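Local coordinates for protein glycosaminoglycan xylosylkinase (Hydra vulgaris, PDB 5XOM) that probably phosphorylates xylose in the linkage region of growing glycosaminoglycan chains, as a kinase of the Fam20 family, at residues P258-L263 and G289-I293; Y157-A161 and A201-M206. All blocks are in the same frame, centred on the assembly; numbering follows the deposited sequence.

Contact 1 (P258-L263 and G289-I293); sequences PRLLDL and GSMVI
Val292 faces the helix that starts at Arg259, and the tight part of the contact forms around its CG2. Arg259 CD lies 3.5 Å from Val292 CG2, the two side chains crossing at about a right angle. Asp262 CB packs on the same methyl at 3.7 Å. Leu263 CD2 is a looser neighbour, 4.1 Å from Val292 CG2. Two bends, at chi2 and chi3, turn the Arg259 chain toward Ser290 after CG leaves opposite the backbone N (chi1 -177°). There NH2 gives a nearly straight bond to Ser290 OG (3.1 Å, 172°) in the guanidinium plane. Water 1 sits inside this polar cluster and links Arg259 NE, Asp262 OD2 and Ser290 OG. Tyr283 adds a cation-pi contact, and Arg259 NH1 reaches the Tyr281 hydroxyl. The helix lies beside an outer strand of a three-stranded antiparallel sheet, probably in the C-terminal lobe of the kinase-like fold. Asp262 OD2 accepts the backbone N of Val292 at 3.1 Å, on its anti side and 35° out of the carboxylate plane. The same carboxylate pairs with Arg60 and Arg322, so its buried charge is probably well balanced. Between the two backbones, water 2 donates to Val292 O at 2.8 Å and to Asp262 O. At the Ser290 end the contact is looser: partly exposed Pro258 touches lightly, with CG 3.8 Å from Ser290 O.

Contact 2 (Y157-A161 and A201-M206); sequences YINLA and ASNVTM. With NAG (2-acetamido-2-deoxy-beta-D-glucopyranose), chain C.
Three backbone hydrogen bonds join Ile158 and Leu160 to Met206 and Val204. Ile158 N donates to Met206 O (2.8 Å), and Met206 N returns a bond to Ile158 O (2.7 Å), making an antiparallel hydrogen-bonded pair. Asn159 and Thr205 form the neighbouring non-hydrogen-bonded pair. Beyond it, Leu160 N meets Val204 O almost head-on, with a C=O...N angle of 166°. Thr205 CA also makes a CA-H...O contact with Ile158 O (3.4 Å).

Strand 153-159 is an outermost strand of the five-stranded antiparallel sheet, and strand 205-212 is its inner neighbour. A type II' turn from Ser202 to Thr205, with Asn203 within it, leads into the inner strand, while the outer one passes into helix 160-164. Asn159 is the N-cap of that helix: its OD1 accepts from Ala162 N.

The apolar contacts centre on Leu160. Its CG lies 4.0 Å from Met206 CB, and its CD1 reaches Ala201 CB at the same distance. Met206 is extended until it bends at chi3 (-93°), which brings CE beside Leu160 CD1. Replacing Leu160 by alanine removes both methyls and CG, and would probably open a gap beside Ala201 and leave the Met206 end freer to turn. Strand 184-186 adds Leu184 against Leu160 and Phe186 against Met206. Farther out, Val204 CG2 runs alongside the Asn159 amide, 3.8 Å from OD1, and Thr205 CG2 touches Tyr157 CB.

The covalent contact is with sugar. Asn203 ND2 is bonded to C1 of a NAG (1.5 Å), and Asn203-Val204-Thr205 reads as an N-glycosylation sequon.

Contacts 1 and 2 lie on opposite sides of the chain's centre. Their centres are 39 Å apart, and their nearest atoms are about 23 Å apart, so they do not touch. Along the chain, contact 2 closes before contact 1 opens. Contact 2 belongs to the five-stranded sheet; contact 1 joins a helix to the three-stranded sheet. In kinase-like folds the active site lies in the cleft between the N- and C-terminal lobes; no ligand marks it in this structure. The two contacts probably lie one in each lobe. The NAG of contact 2 is bonded within the contact. Another NAG, near Asn286 to Asn288, lies about 11 Å from the Ser290 side chain. Both are attached glycans, not substrates.

Contact 1 (P258-L263 and G289-I293)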
loop_
_atom_site.group_PDB
_atom_site.type_symbol
_atom_site.label_atom_id
_atom_site.label_comp_id
_atom_site.label_asym_id
_atom_site.label_seq_id
_atom_site.Cartn_x
_atom_site.Cartn_y
_atom_site.Cartn_z
ATOM N N PRO A 258 -13.551 -15.565 -16.648
ATOM C CA PRO A 258 -12.116 -15.698 -16.366
ATOM C C PRO A 258 -11.640 -17.088 -15.968
ATOM O O PRO A 258 -10.440 -17.241 -15.716
ATOM C CB PRO A 258 -11.930 -14.718 -15.198
ATOM C CG PRO A 258 -13.219 -14.815 -14.456
ATOM C CD PRO A 258 -14.295 -15.025 -15.497
ATOM N N ARG A 259 -12.513 -18.097 -15.905
ATOM C CA ARG A 259 -12.126 -19.352 -15.262
ATOM C C ARG A 259 -10.989 -20.040 -16.004
ATOM O O ARG A 259 -10.031 -20.509 -15.382
ATOM C CB ARG A 259 -13.306 -20.310 -15.160
ATOM C CG ARG A 259 -12.929 -21.579 -14.422
ATOM C CD ARG A 259 -12.525 -21.295 -12.970
ATOM N NE ARG A 259 -13.461 -20.408 -12.293
ATOM C CZ ARG A 259 -14.563 -20.834 -11.691
ATOM N NH1 ARG A 259 -14.873 -22.131 -11.677
ATOM N NH2 ARG A 259 -15.367 -19.957 -11.094
ATOM N N LEU A 260 -11.082 -20.135 -17.333
ATOM C CA LEU A 260 -10.082 -20.916 -18.058
ATOM C C LEU A 260 -8.738 -20.197 -18.097
ATOM O O LEU A 260 -7.687 -20.831 -17.954
ATOM C CB LEU A 260 -10.575 -21.231 -19.474
ATOM C CG LEU A 260 -9.543 -21.889 -20.391
ATOM C CD1 LEU A 260 -9.313 -23.326 -19.962
ATOM C CD2 LEU A 260 -10.027 -21.859 -21.838
ATOM N N LEU A 261 -8.748 -18.871 -18.242
ATOM C CA LEU A 261 -7.489 -18.139 -18.167
ATOM C C LEU A 261 -6.891 -18.202 -16.764
ATOM O O LEU A 261 -5.664 -18.184 -16.612
ATOM C CB LEU A 261 -7.686 -16.690 -18.606
ATOM C CG LEU A 261 -7.955 -16.484 -20.096
ATOM C CD1 LEU A 261 -8.132 -15.002 -20.400
ATOM C CD2 LEU A 261 -6.824 -17.085 -20.920
ATOM N N ASP A 262 -7.734 -18.272 -15.730
ATOM C CA ASP A 262 -7.219 -18.494 -14.381
ATOM C C ASP A 262 -6.486 -19.825 -14.292
ATOM O O ASP A 262 -5.388 -19.903 -13.729
ATOM C CB ASP A 262 -8.349 -18.431 -13.351
ATOM C CG ASP A 262 -8.731 -17.004 -12.976
ATOM O OD1 ASP A 262 -8.184 -16.048 -13.573
ATOM O OD2 ASP A 262 -9.582 -16.839 -12.079
ATOM N N LEU A 263 -7.080 -20.892 -14.839
ATOM C CA LEU A 263 -6.418 -22.193 -14.769
ATOM C C LEU A 263 -5.127 -22.217 -15.574
ATOM O O LEU A 263 -4.191 -22.943 -15.219
ATOM C CB LEU A 263 -7.349 -23.306 -15.253
ATOM C CG LEU A 263 -8.631 -23.560 -14.458
ATOM C CD1 LEU A 263 -9.429 -24.693 -15.086
ATOM C CD2 LEU A 263 -8.324 -23.861 -12.996
ATOM N N GLY A 289 -17.424 -11.153 -9.776
ATOM C CA GLY A 289 -16.640 -12.120 -10.519
ATOM C C GLY A 289 -16.162 -13.266 -9.647
ATOM O O GLY A 289 -16.723 -13.541 -8.588
ATOM N N SER A 290 -15.120 -13.952 -10.121
ATOM C CA SER A 290 -14.563 -15.099 -9.417
ATOM C C SER A 290 -13.077 -15.213 -9.741
ATOM O O SER A 290 -12.583 -14.619 -10.701
ATOM C CB SER A 290 -15.289 -16.399 -9.790
ATOM O OG SER A 290 -14.929 -16.838 -11.089
ATOM N N MET A 291 -12.362 -15.982 -8.925
ATOM C CA MET A 291 -10.935 -16.192 -9.145
ATOM C C MET A 291 -10.483 -17.502 -8.524
ATOM O O MET A 291 -10.812 -17.786 -7.370
ATOM C CB MET A 291 -10.095 -15.042 -8.576
ATOM C CG MET A 291 -8.587 -15.212 -8.812
ATOM S SD MET A 291 -7.564 -13.743 -8.579
ATOM C CE MET A 291 -7.526 -13.671 -6.817
ATOM N N VAL A 292 -9.721 -18.284 -9.291
ATOM C CA VAL A 292 -9.069 -19.472 -8.748
ATOM C C VAL A 292 -7.891 -19.037 -7.886
ATOM O O VAL A 292 -7.055 -18.230 -8.313
ATOM C CB VAL A 292 -8.607 -20.398 -9.885
ATOM C CG1 VAL A 292 -7.936 -21.664 -9.328
ATOM C CG2 VAL A 292 -9.770 -20.733 -10.806
ATOM N N ILE A 293 -7.831 -19.546 -6.652
ATOM C CA ILE A 293 -6.827 -19.096 -5.697
ATOM C C ILE A 293 -5.757 -20.166 -5.560
ATOM O O ILE A 293 -5.994 -21.359 -5.778
ATOM C CB ILE A 293 -7.430 -18.733 -4.322
ATOM C CG1 ILE A 293 -8.194 -19.913 -3.719
ATOM C CG2 ILE A 293 -8.315 -17.503 -4.426
ATOM C CD1 ILE A 293 -8.676 -19.651 -2.308
HETATM O O HOH W 1 -12.290 -17.765 -12.143
HETATM O O HOH W 2 -5.933 -18.319 -10.894
#

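Contact 2 (Y157-A161 and A201-M206)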
loop_
_atom_site.group_PDB
_atom_site.type_symbol
_atom_site.label_atom_id
_atom_site.label_comp_id
_atom_site.label_asym_id
_atom_site.label_seq_id
_atom_site.Cartn_x
_atom_site.Cartn_y
_atom_site.Cartn_z
ATOM N N TYR A 157 9.220 -21.265 14.334
ATOM C CA TYR A 157 9.667 -22.315 15.244
ATOM C C TYR A 157 8.712 -22.376 16.428
ATOM O O TYR A 157 8.608 -21.414 17.195
ATOM C CB TYR A 157 11.094 -22.058 15.725
ATOM C CG TYR A 157 12.133 -22.043 14.622
ATOM C CD1 TYR A 157 12.603 -23.229 14.068
ATOM C CD2 TYR A 157 12.666 -20.844 14.159
ATOM C CE1 TYR A 157 13.561 -23.224 13.067
ATOM C CE2 TYR A 157 13.630 -20.829 13.159
ATOM C CZ TYR A 157 14.071 -22.022 12.619
ATOM O OH TYR A 157 15.027 -22.011 11.630
ATOM N N ILE A 158 8.003 -23.493 16.561
ATOM C CA ILE A 158 6.964 -23.672 17.572
ATOM C C ILE A 158 7.524 -24.499 18.717
ATOM O O ILE A 158 8.004 -25.618 18.501
ATOM C CB ILE A 158 5.724 -24.364 16.984
ATOM C CG1 ILE A 158 5.164 -23.582 15.788
ATOM C CG2 ILE A 158 4.675 -24.533 18.065
ATOM C CD1 ILE A 158 4.483 -22.283 16.161
ATOM N N ASN A 159 7.449 -23.971 19.938
ATOM C CA ASN A 159 7.739 -24.778 21.124
ATOM C C ASN A 159 6.494 -25.599 21.441
ATOM O O ASN A 159 5.531 -25.085 22.014
ATOM C CB ASN A 159 8.126 -23.897 22.306
ATOM C CG ASN A 159 8.462 -24.708 23.552
ATOM O OD1 ASN A 159 7.808 -25.701 23.870
ATOM N ND2 ASN A 159 9.482 -24.275 24.269
ATOM N N LEU A 160 6.510 -26.885 21.086
ATOM C CA LEU A 160 5.313 -27.701 21.264
ATOM C C LEU A 160 4.933 -27.819 22.734
ATOM O O LEU A 160 3.746 -27.801 23.075
ATOM C CB LEU A 160 5.515 -29.092 20.663
ATOM C CG LEU A 160 5.686 -29.211 19.150
ATOM C CD1 LEU A 160 6.015 -30.652 18.792
ATOM C CD2 LEU A 160 4.425 -28.734 18.425
ATOM N N ALA A 161 5.928 -27.919 23.622
ATOM C CA ALA A 161 5.636 -28.106 25.039
ATOM C C ALA A 161 4.999 -26.863 25.649
ATOM O O ALA A 161 4.024 -26.969 26.399
ATOM C CB ALA A 161 6.911 -28.483 25.794
ATOM N N ALA A 201 9.699 -32.846 16.222
ATOM C CA ALA A 201 10.449 -31.647 16.550
ATOM C C ALA A 201 11.928 -31.971 16.761
ATOM O O ALA A 201 12.348 -33.128 16.732
ATOM C CB ALA A 201 9.877 -30.991 17.806
ATOM N N SER A 202 12.724 -30.914 16.947
ATOM C CA SER A 202 14.076 -31.010 17.514
ATOM C C SER A 202 13.948 -30.749 19.014
ATOM O O SER A 202 13.739 -29.607 19.433
ATOM C CB SER A 202 15.020 -30.012 16.853
ATOM O OG SER A 202 14.911 -30.072 15.444
ATOM N N ASN A 203 14.042 -31.824 19.819
ATOM C CA ASN A 203 13.679 -31.880 21.241
ATOM C C ASN A 203 12.205 -31.465 21.309
ATOM O O ASN A 203 11.331 -32.308 21.080
ATOM C CB ASN A 203 14.640 -31.116 22.219
ATOM C CG ASN A 203 14.243 -31.354 23.742
ATOM O OD1 ASN A 203 13.130 -31.811 23.961
ATOM N ND2 ASN A 203 15.116 -31.060 24.781
ATOM N N VAL A 204 11.882 -30.203 21.586
ATOM C CA VAL A 204 10.485 -29.773 21.578
ATOM C C VAL A 204 10.208 -28.644 20.596
ATOM O O VAL A 204 9.072 -28.159 20.541
ATOM C CB VAL A 204 9.995 -29.376 22.988
ATOM C CG1 VAL A 204 10.161 -30.528 23.966
ATOM C CG2 VAL A 204 10.736 -28.157 23.486
ATOM N N THR A 205 11.191 -28.211 19.815
ATOM C CA THR A 205 11.025 -27.071 18.910
ATOM C C THR A 205 10.718 -27.588 17.510
ATOM O O THR A 205 11.565 -28.232 16.881
ATOM C CB THR A 205 12.275 -26.195 18.910
ATOM O OG1 THR A 205 12.530 -25.760 20.256
ATOM C CG2 THR A 205 12.093 -24.972 18.010
ATOM N N MET A 206 9.514 -27.308 17.015
ATOM C CA MET A 206 9.098 -27.819 15.716
ATOM C C MET A 206 9.000 -26.685 14.705
ATOM O O MET A 206 8.255 -25.717 14.905
ATOM C CB MET A 206 7.776 -28.579 15.820
ATOM C CG MET A 206 7.252 -29.086 14.487
ATOM S SD MET A 206 5.611 -29.797 14.631
ATOM C CE MET A 206 6.006 -31.498 14.874
HETATM C C1 NAG C . 16.493 -30.709 25.097
HETATM C C2 NAG C . 16.765 -30.691 26.678
HETATM C C3 NAG C . 17.835 -31.705 27.121
HETATM C C4 NAG C . 17.672 -33.060 26.465
HETATM C C5 NAG C . 17.749 -32.863 24.974
HETATM C C6 NAG C . 17.586 -34.156 24.212
HETATM C C7 NAG C . 16.378 -28.299 27.293
HETATM C C8 NAG C . 17.038 -27.074 27.860
HETATM N N2 NAG C . 17.164 -29.374 27.164
HETATM O O3 NAG C . 17.794 -31.857 28.538
HETATM O O4 NAG C . 18.756 -33.897 26.855
HETATM O O5 NAG C . 16.661 -32.035 24.570
HETATM O O6 NAG C . 18.197 -34.077 22.931
HETATM O O7 NAG C . 15.207 -28.299 26.944
#